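Local coordinates for lipoprotein (Bacillus anthracis, PDB 4JG9) that is of unknown function but is a putative lipoprotein that may bind lipid and is probably anchored to the bacterial membrane, at residues A[78-81]-A[87-90]; A[97-102]-A[164-169]; A[116-121]-A[126-131]. All coordinates share one frame; numbering follows the deposited sequence.

Contact 1: A[78-81]-A[87-90]; sequences ADSP and KNEI
An amide-to-hydroxyl hydrogen bond between Asn-88 and Ser-80 links the two segments where no backbone bond between them does, although 78-81 leaves strand 75-78 and 87-90 enters the neighbouring antiparallel strand 88-94. The two chains diverge toward the sheet end: the CA atoms of Ala-78 and Ile-90 are 6.4 Å apart, whereas those of Pro-81 and Asn-88 have drifted to 8.8 Å. The departure begins at Asp-79, the centre of an inverse gamma turn that Ser-80 N closes with a weak bond to Ala-78 O. Beyond the turn, side chains span the widening gap.

Asn-88 reaches across with CG anti to its backbone N (chi1 -175°), and Ser-80 answers with OG also anti to its own N. ND2 of Asn-88 then meets OG of Ser-80 at 3.3 Å, with an N-H...O angle of 157°. The hydroxyl oxygen lies in the amide plane and the bond is moderately straight, an arrangement that would tend to fix the rotation of the amide. The carbonyl O of Pro-81 is also 3.3 Å from ND2 of Asn-88.

Closer to the sheet the contact turns apolar. Ile-90 presents both branches: CG2 packs 4.3 Å from CB of Ala-78 and lies beside that residue's carbonyl, while CD1, at the end of an extended chain, comes 4.3 Å from CB of Ser-80. The backbone of Ala-78 is still paired with Met-91, and strand 88-94, through Asn-88 and Ile-90, pairs in turn with Met-147 and Leu-145 of strand 142-147.

A buried isoleucine thus underlies a fairly long polar link near the surface, which implies a modest tie that combines a directed bond between neutral groups with apolar packing, without a charge pair.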
loop_
_atom_site.group_PDB
_atom_site.type_symbol
_atom_site.label_atom_id
_atom_site.label_comp_id
_atom_site.label_asym_id
_atom_site.label_seq_id
_atom_site.Cartn_x
_atom_site.Cartn_y
_atom_site.Cartn_z
ATOM N N ALA A 78 -2.573 6.153 22.451
ATOM C CA ALA A 78 -2.605 5.530 23.763
ATOM C C ALA A 78 -1.377 4.644 23.913
ATOM O O ALA A 78 -0.983 3.941 22.969
ATOM C CB ALA A 78 -3.871 4.713 23.930
ATOM N N ASP A 79 -0.770 4.672 25.095
ATOM C CA ASP A 79 0.387 3.836 25.339
ATOM C C ASP A 79 -0.097 2.404 25.461
ATOM O O ASP A 79 -0.336 1.900 26.552
ATOM C CB ASP A 79 1.137 4.245 26.592
ATOM C CG ASP A 79 2.499 3.574 26.685
ATOM O OD1 ASP A 79 2.772 2.657 25.873
ATOM O OD2 ASP A 79 3.281 3.937 27.587
ATOM N N SER A 80 -0.268 1.754 24.324
ATOM C CA SER A 80 -0.746 0.388 24.330
ATOM C C SER A 80 0.321 -0.507 23.705
ATOM O O SER A 80 1.026 -0.086 22.789
ATOM C CB SER A 80 -2.049 0.311 23.540
ATOM O OG SER A 80 -2.543 -1.012 23.515
ATOM N N PRO A 81 0.455 -1.745 24.202
ATOM C CA PRO A 81 1.497 -2.617 23.640
ATOM C C PRO A 81 1.188 -3.006 22.193
ATOM O O PRO A 81 0.049 -3.349 21.847
ATOM C CB PRO A 81 1.477 -3.847 24.558
ATOM C CG PRO A 81 0.132 -3.827 25.214
ATOM C CD PRO A 81 -0.308 -2.388 25.288
ATOM N N LYS A 87 -3.497 -7.248 14.801
ATOM C CA LYS A 87 -4.299 -6.046 14.626
ATOM C C LYS A 87 -4.737 -5.539 16.002
ATOM O O LYS A 87 -5.293 -6.285 16.804
ATOM C CB LYS A 87 -5.509 -6.325 13.722
ATOM C CG LYS A 87 -5.183 -6.392 12.221
ATOM C CD LYS A 87 -5.770 -7.643 11.543
ATOM C CE LYS A 87 -5.395 -7.752 10.038
ATOM N NZ LYS A 87 -3.966 -8.141 9.761
ATOM N N ASN A 88 -4.394 -4.295 16.307
ATOM C CA ASN A 88 -4.760 -3.702 17.587
ATOM C C ASN A 88 -5.421 -2.354 17.354
ATOM O O ASN A 88 -4.876 -1.489 16.652
ATOM C CB ASN A 88 -3.527 -3.556 18.487
ATOM C CG ASN A 88 -3.869 -3.051 19.897
ATOM O OD1 ASN A 88 -4.985 -3.241 20.397
ATOM N ND2 ASN A 88 -2.882 -2.434 20.557
ATOM N N GLU A 89 -6.622 -2.189 17.900
ATOM C CA GLU A 89 -7.301 -0.910 17.782
ATOM C C GLU A 89 -6.691 0.022 18.819
ATOM O O GLU A 89 -6.761 -0.242 20.022
ATOM C CB GLU A 89 -8.806 -1.062 17.993
ATOM C CG GLU A 89 -9.595 0.228 17.776
ATOM C CD GLU A 89 -11.092 0.065 18.030
ATOM O OE1 GLU A 89 -11.477 -0.223 19.186
ATOM O OE2 GLU A 89 -11.881 0.223 17.070
ATOM N N ILE A 90 -6.075 1.103 18.362
ATOM C CA ILE A 90 -5.439 2.008 19.301
ATOM C C ILE A 90 -6.001 3.409 19.182
ATOM O O ILE A 90 -6.139 3.957 18.091
ATOM C CB ILE A 90 -3.911 2.018 19.119
ATOM C CG1 ILE A 90 -3.380 0.612 19.413
ATOM C CG2 ILE A 90 -3.268 3.036 20.060
ATOM C CD1 ILE A 90 -1.893 0.428 19.283
#

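Contact 2: A[97-102]-A[164-169]; sequences PEMPTG and KYYDQF
Tyr-166 reaches from strand 164-173 to the loop at Met-99 and Pro-100, its CB directed toward that loop and CG anti to the backbone N (chi1 -178°). Along one flank of the ring, CD1 of Tyr-166 meets CG of Pro-100 at 4.1 Å, and CE1 approaches Pro-100 CD to 3.7 Å, the proline crossing the tyrosine at about a right angle. The methyl of Met-99, modelled as selenomethionine, sits over the centre of the ring, about equally near CE2 and CZ. A bend at chi2 (81°) carries that side chain over the ring, where CE sits 4.0 Å from the Tyr-166 centroid and only 7° off its normal, a CH-pi contact over the face. The selenium is more oblique: SE is 3.8 Å from CZ of Tyr-166 and 3.7 Å from its OH. At the tip, the hydroxyl is hydrogen-bonded to Asp-96 OD2, just before the loop segment. Met-99 and Pro-100 also touch Val-161, and Lys-74 makes a cation-pi contact with the ring. The arrangement is a Met-aromatic contact mounted on a classic beta bulge, in which Tyr-166 and Asp-167 both face Ile-159 of the adjacent antiparallel strand.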
loop_
_atom_site.group_PDB
_atom_site.type_symbol
_atom_site.label_atom_id
_atom_site.label_comp_id
_atom_site.label_asym_id
_atom_site.label_seq_id
_atom_site.Cartn_x
_atom_site.Cartn_y
_atom_site.Cartn_z
ATOM N N PRO A 97 -4.378 22.150 19.390
ATOM C CA PRO A 97 -5.598 22.961 19.312
ATOM C C PRO A 97 -5.773 23.575 17.929
ATOM O O PRO A 97 -6.860 24.058 17.611
ATOM C CB PRO A 97 -5.370 24.057 20.362
ATOM C CG PRO A 97 -3.908 24.117 20.552
ATOM C CD PRO A 97 -3.405 22.711 20.343
ATOM N N GLU A 98 -4.713 23.564 17.126
ATOM C CA GLU A 98 -4.808 24.036 15.747
ATOM C C GLU A 98 -4.460 22.921 14.746
ATOM O O GLU A 98 -3.790 23.159 13.744
ATOM C CB GLU A 98 -3.924 25.266 15.538
ATOM C CG GLU A 98 -4.570 26.554 16.026
ATOM C CD GLU A 98 -3.585 27.699 16.139
ATOM O OE1 GLU A 98 -2.799 27.913 15.191
ATOM O OE2 GLU A 98 -3.597 28.387 17.178
HETATM N N MSE A 99 -4.932 21.711 15.040
HETATM C CA MSE A 99 -4.745 20.567 14.165
HETATM C C MSE A 99 -5.294 20.887 12.794
HETATM O O MSE A 99 -6.448 21.281 12.674
HETATM C CB MSE A 99 -5.506 19.362 14.704
HETATM C CG MSE A 99 -5.182 18.079 13.959
HETATM SE SE MSE A 99 -3.527 17.315 14.610
HETATM C CE MSE A 99 -3.215 16.190 13.103
ATOM N N PRO A 100 -4.476 20.702 11.751
ATOM C CA PRO A 100 -4.918 20.989 10.380
ATOM C C PRO A 100 -6.069 20.081 9.973
ATOM O O PRO A 100 -6.204 18.973 10.498
ATOM C CB PRO A 100 -3.691 20.656 9.535
ATOM C CG PRO A 100 -2.546 20.608 10.490
ATOM C CD PRO A 100 -3.112 20.151 11.790
ATOM N N THR A 101 -6.885 20.543 9.040
ATOM C CA THR A 101 -7.982 19.738 8.520
ATOM C C THR A 101 -7.498 18.840 7.377
ATOM O O THR A 101 -6.680 19.270 6.559
ATOM C CB THR A 101 -9.100 20.642 7.972
ATOM O OG1 THR A 101 -9.540 21.536 8.992
ATOM C CG2 THR A 101 -10.283 19.817 7.445
ATOM N N GLY A 102 -7.997 17.605 7.312
ATOM C CA GLY A 102 -7.713 16.727 6.184
ATOM C C GLY A 102 -7.745 15.245 6.519
ATOM O O GLY A 102 -7.875 14.865 7.681
ATOM N N LYS A 164 0.133 16.773 3.675
ATOM C CA LYS A 164 1.227 17.626 4.138
ATOM C C LYS A 164 1.843 17.046 5.409
ATOM O O LYS A 164 1.117 16.631 6.318
ATOM C CB LYS A 164 0.705 19.035 4.401
ATOM C CG LYS A 164 1.724 20.019 4.957
ATOM C CD LYS A 164 1.041 21.353 5.216
ATOM C CE LYS A 164 1.939 22.317 5.932
ATOM N NZ LYS A 164 3.005 22.832 5.040
ATOM N N TYR A 165 3.173 16.984 5.458
ATOM C CA TYR A 165 3.871 16.423 6.613
ATOM C C TYR A 165 3.477 17.126 7.913
ATOM O O TYR A 165 3.461 18.354 7.985
ATOM C CB TYR A 165 5.386 16.497 6.413
ATOM C CG TYR A 165 6.178 15.941 7.570
ATOM C CD1 TYR A 165 6.437 14.578 7.672
ATOM C CD2 TYR A 165 6.674 16.777 8.565
ATOM C CE1 TYR A 165 7.164 14.062 8.739
ATOM C CE2 TYR A 165 7.404 16.268 9.633
ATOM C CZ TYR A 165 7.640 14.914 9.716
ATOM O OH TYR A 165 8.364 14.410 10.777
ATOM N N TYR A 166 3.164 16.345 8.939
ATOM C CA TYR A 166 2.747 16.910 10.216
ATOM C C TYR A 166 3.804 16.685 11.282
ATOM O O TYR A 166 4.316 17.631 11.871
ATOM C CB TYR A 166 1.413 16.317 10.682
ATOM C CG TYR A 166 0.961 16.933 11.979
ATOM C CD1 TYR A 166 0.471 18.228 12.006
ATOM C CD2 TYR A 166 1.067 16.247 13.181
ATOM C CE1 TYR A 166 0.071 18.821 13.187
ATOM C CE2 TYR A 166 0.669 16.833 14.378
ATOM C CZ TYR A 166 0.173 18.121 14.369
ATOM O OH TYR A 166 -0.229 18.721 15.531
ATOM N N ASP A 167 4.083 15.418 11.557
ATOM C CA ASP A 167 5.124 15.045 12.491
ATOM C C ASP A 167 5.488 13.573 12.344
ATOM O O ASP A 167 5.005 12.881 11.437
ATOM C CB ASP A 167 4.698 15.352 13.927
ATOM C CG ASP A 167 5.855 15.897 14.765
ATOM O OD1 ASP A 167 6.997 15.427 14.544
ATOM O OD2 ASP A 167 5.635 16.816 15.602
ATOM N N GLN A 168 6.345 13.101 13.239
ATOM C CA GLN A 168 6.777 11.712 13.233
ATOM C C GLN A 168 7.184 11.286 14.641
ATOM O O GLN A 168 7.579 12.120 15.451
ATOM C CB GLN A 168 7.953 11.537 12.272
ATOM C CG GLN A 168 9.272 12.087 12.794
ATOM C CD GLN A 168 10.368 12.124 11.736
ATOM O OE1 GLN A 168 11.432 12.697 11.963
ATOM N NE2 GLN A 168 10.098 11.553 10.564
ATOM N N PHE A 169 7.063 10.000 14.947
ATOM C CA PHE A 169 7.640 9.477 16.181
ATOM C C PHE A 169 7.883 7.976 16.097
ATOM O O PHE A 169 7.364 7.307 15.206
ATOM C CB PHE A 169 6.828 9.879 17.433
ATOM C CG PHE A 169 5.440 9.322 17.475
ATOM C CD1 PHE A 169 5.182 8.099 18.078
ATOM C CD2 PHE A 169 4.388 10.030 16.941
ATOM C CE1 PHE A 169 3.894 7.581 18.124
ATOM C CE2 PHE A 169 3.097 9.516 16.975
ATOM C CZ PHE A 169 2.853 8.291 17.568
#

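Contact 3: A[116-121]-A[126-131]; sequences PTPLLF and SEPTWT
Pro-116 and Thr-117 run past the indole of Trp-130, the carbonyl O of Pro-116 lying at the ring edge. Thr-117 points away from 126-131, and its OG1 bonds to the backbone N of Asn-40 of the second subunit. Pro-118 then lies over the indole: its CD is 3.7 Å from the centroid of the six-membered ring of Trp-130, a CH-pi contact over the face. The same proline packs CG against CB of Pro-128 at 3.8 Å, so it is wedged between the indole and a second proline. Leu-119 points its side chain away, but its N donates to a water that also lies 2.9 Å from Thr-129 O.

Leu-120 makes the one beta bridge, an antiparallel hydrogen-bonded pair with Thr-129. Leu-120 N reaches Thr-129 O at 3.1 Å, and Thr-129 N returns a shorter bond of 2.7 Å to Leu-120 O. The CA-H of Pro-128 makes a further, weaker CA-H...O contact with that carbonyl, CA lying 3.0 Å from Leu-120 O. Phe-121, its CG anti to the carbonyl carbon (chi1 -79°), lays its ring alongside Pro-128, with CZ 3.6 Å from Pro-128 CB and the proline over one face; the carbonyl O of Ser-126 meets the ring edge in plane.

The second subunit adds Ala-41 against Pro-128 and a Thr-131 that bonds to Glu-127. Within the chain, strand 102-110 pairs with Thr-117 and Trp-130 through Ala-108 and Ile-106, while strand 142-147 of the other sheet meets Leu-119, Leu-120 and Phe-121.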
loop_
_atom_site.group_PDB
_atom_site.type_symbol
_atom_site.label_atom_id
_atom_site.label_comp_id
_atom_site.label_asym_id
_atom_site.label_seq_id
_atom_site.Cartn_x
_atom_site.Cartn_y
_atom_site.Cartn_z
ATOM N N PRO A 116 8.857 1.997 2.644
ATOM C CA PRO A 116 7.698 2.465 3.409
ATOM C C PRO A 116 6.538 1.488 3.308
ATOM O O PRO A 116 6.446 0.721 2.353
ATOM C CB PRO A 116 7.333 3.782 2.726
ATOM C CG PRO A 116 7.823 3.612 1.313
ATOM C CD PRO A 116 9.085 2.794 1.424
ATOM N N THR A 117 5.691 1.475 4.319
ATOM C CA THR A 117 4.546 0.599 4.320
ATOM C C THR A 117 3.404 1.262 5.046
ATOM O O THR A 117 3.612 2.102 5.906
ATOM C CB THR A 117 4.869 -0.749 4.986
ATOM O OG1 THR A 117 3.781 -1.655 4.798
ATOM C CG2 THR A 117 5.113 -0.569 6.458
ATOM N N PRO A 118 2.192 0.897 4.673
ATOM C CA PRO A 118 1.003 1.371 5.367
ATOM C C PRO A 118 0.725 0.466 6.545
ATOM O O PRO A 118 1.064 -0.705 6.490
ATOM C CB PRO A 118 -0.093 1.215 4.319
ATOM C CG PRO A 118 0.389 0.131 3.434
ATOM C CD PRO A 118 1.868 0.315 3.365
ATOM N N LEU A 119 0.120 0.986 7.598
ATOM C CA LEU A 119 -0.279 0.133 8.651
ATOM C C LEU A 119 -1.755 0.220 8.923
ATOM O O LEU A 119 -2.176 -0.389 9.885
ATOM C CB LEU A 119 0.544 0.371 9.919
ATOM C CG LEU A 119 0.876 1.792 10.349
ATOM C CD1 LEU A 119 -0.375 2.554 10.739
ATOM C CD2 LEU A 119 1.845 1.748 11.509
ATOM N N LEU A 120 -2.577 0.920 8.181
ATOM C CA LEU A 120 -3.965 0.892 8.608
ATOM C C LEU A 120 -4.743 -0.321 8.092
ATOM O O LEU A 120 -4.682 -0.656 6.924
ATOM C CB LEU A 120 -4.669 2.204 8.297
ATOM C CG LEU A 120 -4.157 3.405 9.078
ATOM C CD1 LEU A 120 -4.680 4.689 8.468
ATOM C CD2 LEU A 120 -4.546 3.303 10.538
ATOM N N PHE A 121 -5.467 -0.973 8.994
ATOM C CA PHE A 121 -6.346 -2.083 8.661
ATOM C C PHE A 121 -7.683 -1.714 9.256
ATOM O O PHE A 121 -8.031 -2.136 10.343
ATOM C CB PHE A 121 -5.852 -3.394 9.255
ATOM C CG PHE A 121 -4.741 -4.029 8.481
ATOM C CD1 PHE A 121 -3.432 -3.855 8.863
ATOM C CD2 PHE A 121 -5.009 -4.798 7.373
ATOM C CE1 PHE A 121 -2.408 -4.439 8.156
ATOM C CE2 PHE A 121 -3.991 -5.387 6.659
ATOM C CZ PHE A 121 -2.688 -5.206 7.051
ATOM N N SER A 126 -9.139 -6.286 4.613
ATOM C CA SER A 126 -8.066 -7.247 4.394
ATOM C C SER A 126 -6.826 -6.513 3.862
ATOM O O SER A 126 -5.739 -7.087 3.782
ATOM C CB SER A 126 -8.510 -8.325 3.422
ATOM O OG SER A 126 -8.848 -7.718 2.195
ATOM N N GLU A 127 -7.010 -5.249 3.480
ATOM C CA GLU A 127 -5.938 -4.450 2.897
ATOM C C GLU A 127 -5.423 -3.344 3.812
ATOM O O GLU A 127 -6.195 -2.607 4.422
ATOM C CB GLU A 127 -6.398 -3.815 1.581
ATOM C CG GLU A 127 -6.719 -4.830 0.457
ATOM C CD GLU A 127 -7.461 -4.194 -0.712
ATOM O OE1 GLU A 127 -7.329 -2.961 -0.894
ATOM O OE2 GLU A 127 -8.152 -4.923 -1.461
ATOM N N PRO A 128 -4.102 -3.200 3.882
ATOM C CA PRO A 128 -3.498 -2.094 4.620
ATOM C C PRO A 128 -3.605 -0.785 3.831
ATOM O O PRO A 128 -3.314 -0.760 2.624
ATOM C CB PRO A 128 -2.037 -2.525 4.750
ATOM C CG PRO A 128 -1.800 -3.438 3.600
ATOM C CD PRO A 128 -3.103 -4.101 3.284
ATOM N N THR A 129 -4.036 0.285 4.495
ATOM C CA THR A 129 -4.215 1.577 3.822
ATOM C C THR A 129 -3.318 2.657 4.423
ATOM O O THR A 129 -3.005 2.625 5.615
ATOM C CB THR A 129 -5.674 2.044 3.881
ATOM O OG1 THR A 129 -6.152 1.931 5.233
ATOM C CG2 THR A 129 -6.543 1.169 2.970
ATOM N N TRP A 130 -2.920 3.612 3.587
ATOM C CA TRP A 130 -2.041 4.705 3.984
ATOM C C TRP A 130 -2.810 5.721 4.801
ATOM O O TRP A 130 -2.263 6.350 5.721
ATOM C CB TRP A 130 -1.487 5.446 2.759
ATOM C CG TRP A 130 -0.822 4.590 1.713
ATOM C CD1 TRP A 130 -1.371 4.153 0.538
ATOM C CD2 TRP A 130 0.527 4.101 1.730
ATOM N NE1 TRP A 130 -0.444 3.419 -0.175
ATOM C CE2 TRP A 130 0.723 3.364 0.541
ATOM C CE3 TRP A 130 1.588 4.217 2.636
ATOM C CZ2 TRP A 130 1.938 2.740 0.233
ATOM C CZ3 TRP A 130 2.796 3.585 2.331
ATOM C CH2 TRP A 130 2.955 2.856 1.135
ATOM N N THR A 131 -4.079 5.894 4.436
ATOM C CA THR A 131 -4.838 7.077 4.815
ATOM C C THR A 131 -6.228 6.758 5.351
ATOM O O THR A 131 -6.915 5.884 4.829
ATOM C CB THR A 131 -4.965 7.989 3.572
ATOM O OG1 THR A 131 -3.654 8.309 3.090
ATOM C CG2 THR A 131 -5.744 9.275 3.873
HETATM O O HOH W 1 -1.002 3.660 7.378
#

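How the contacts relate
Contact 1 closes first along the chain; contact 2 then joins residues on both sides of contact 3 in sequence. Contacts 1 and 2 lie on opposite sides of the chain's centre, with their own centres 20 Å apart, while contact 3 is 16 Å from contact 1 and 19 Å from contact 2, centre to centre. Contact 1 belongs to the sheet containing strands 75-78 and 88-94; contacts 2 and 3 both reach the other antiparallel sheet, through strands 164-173 and 117-118. Contacts 1 and 3 touch, Lys-87 forming a cation-pi contact with Phe-121. Together they join loops to strands in both sheets of this helix-free fold, and contact 3 alone also meets the second subunit.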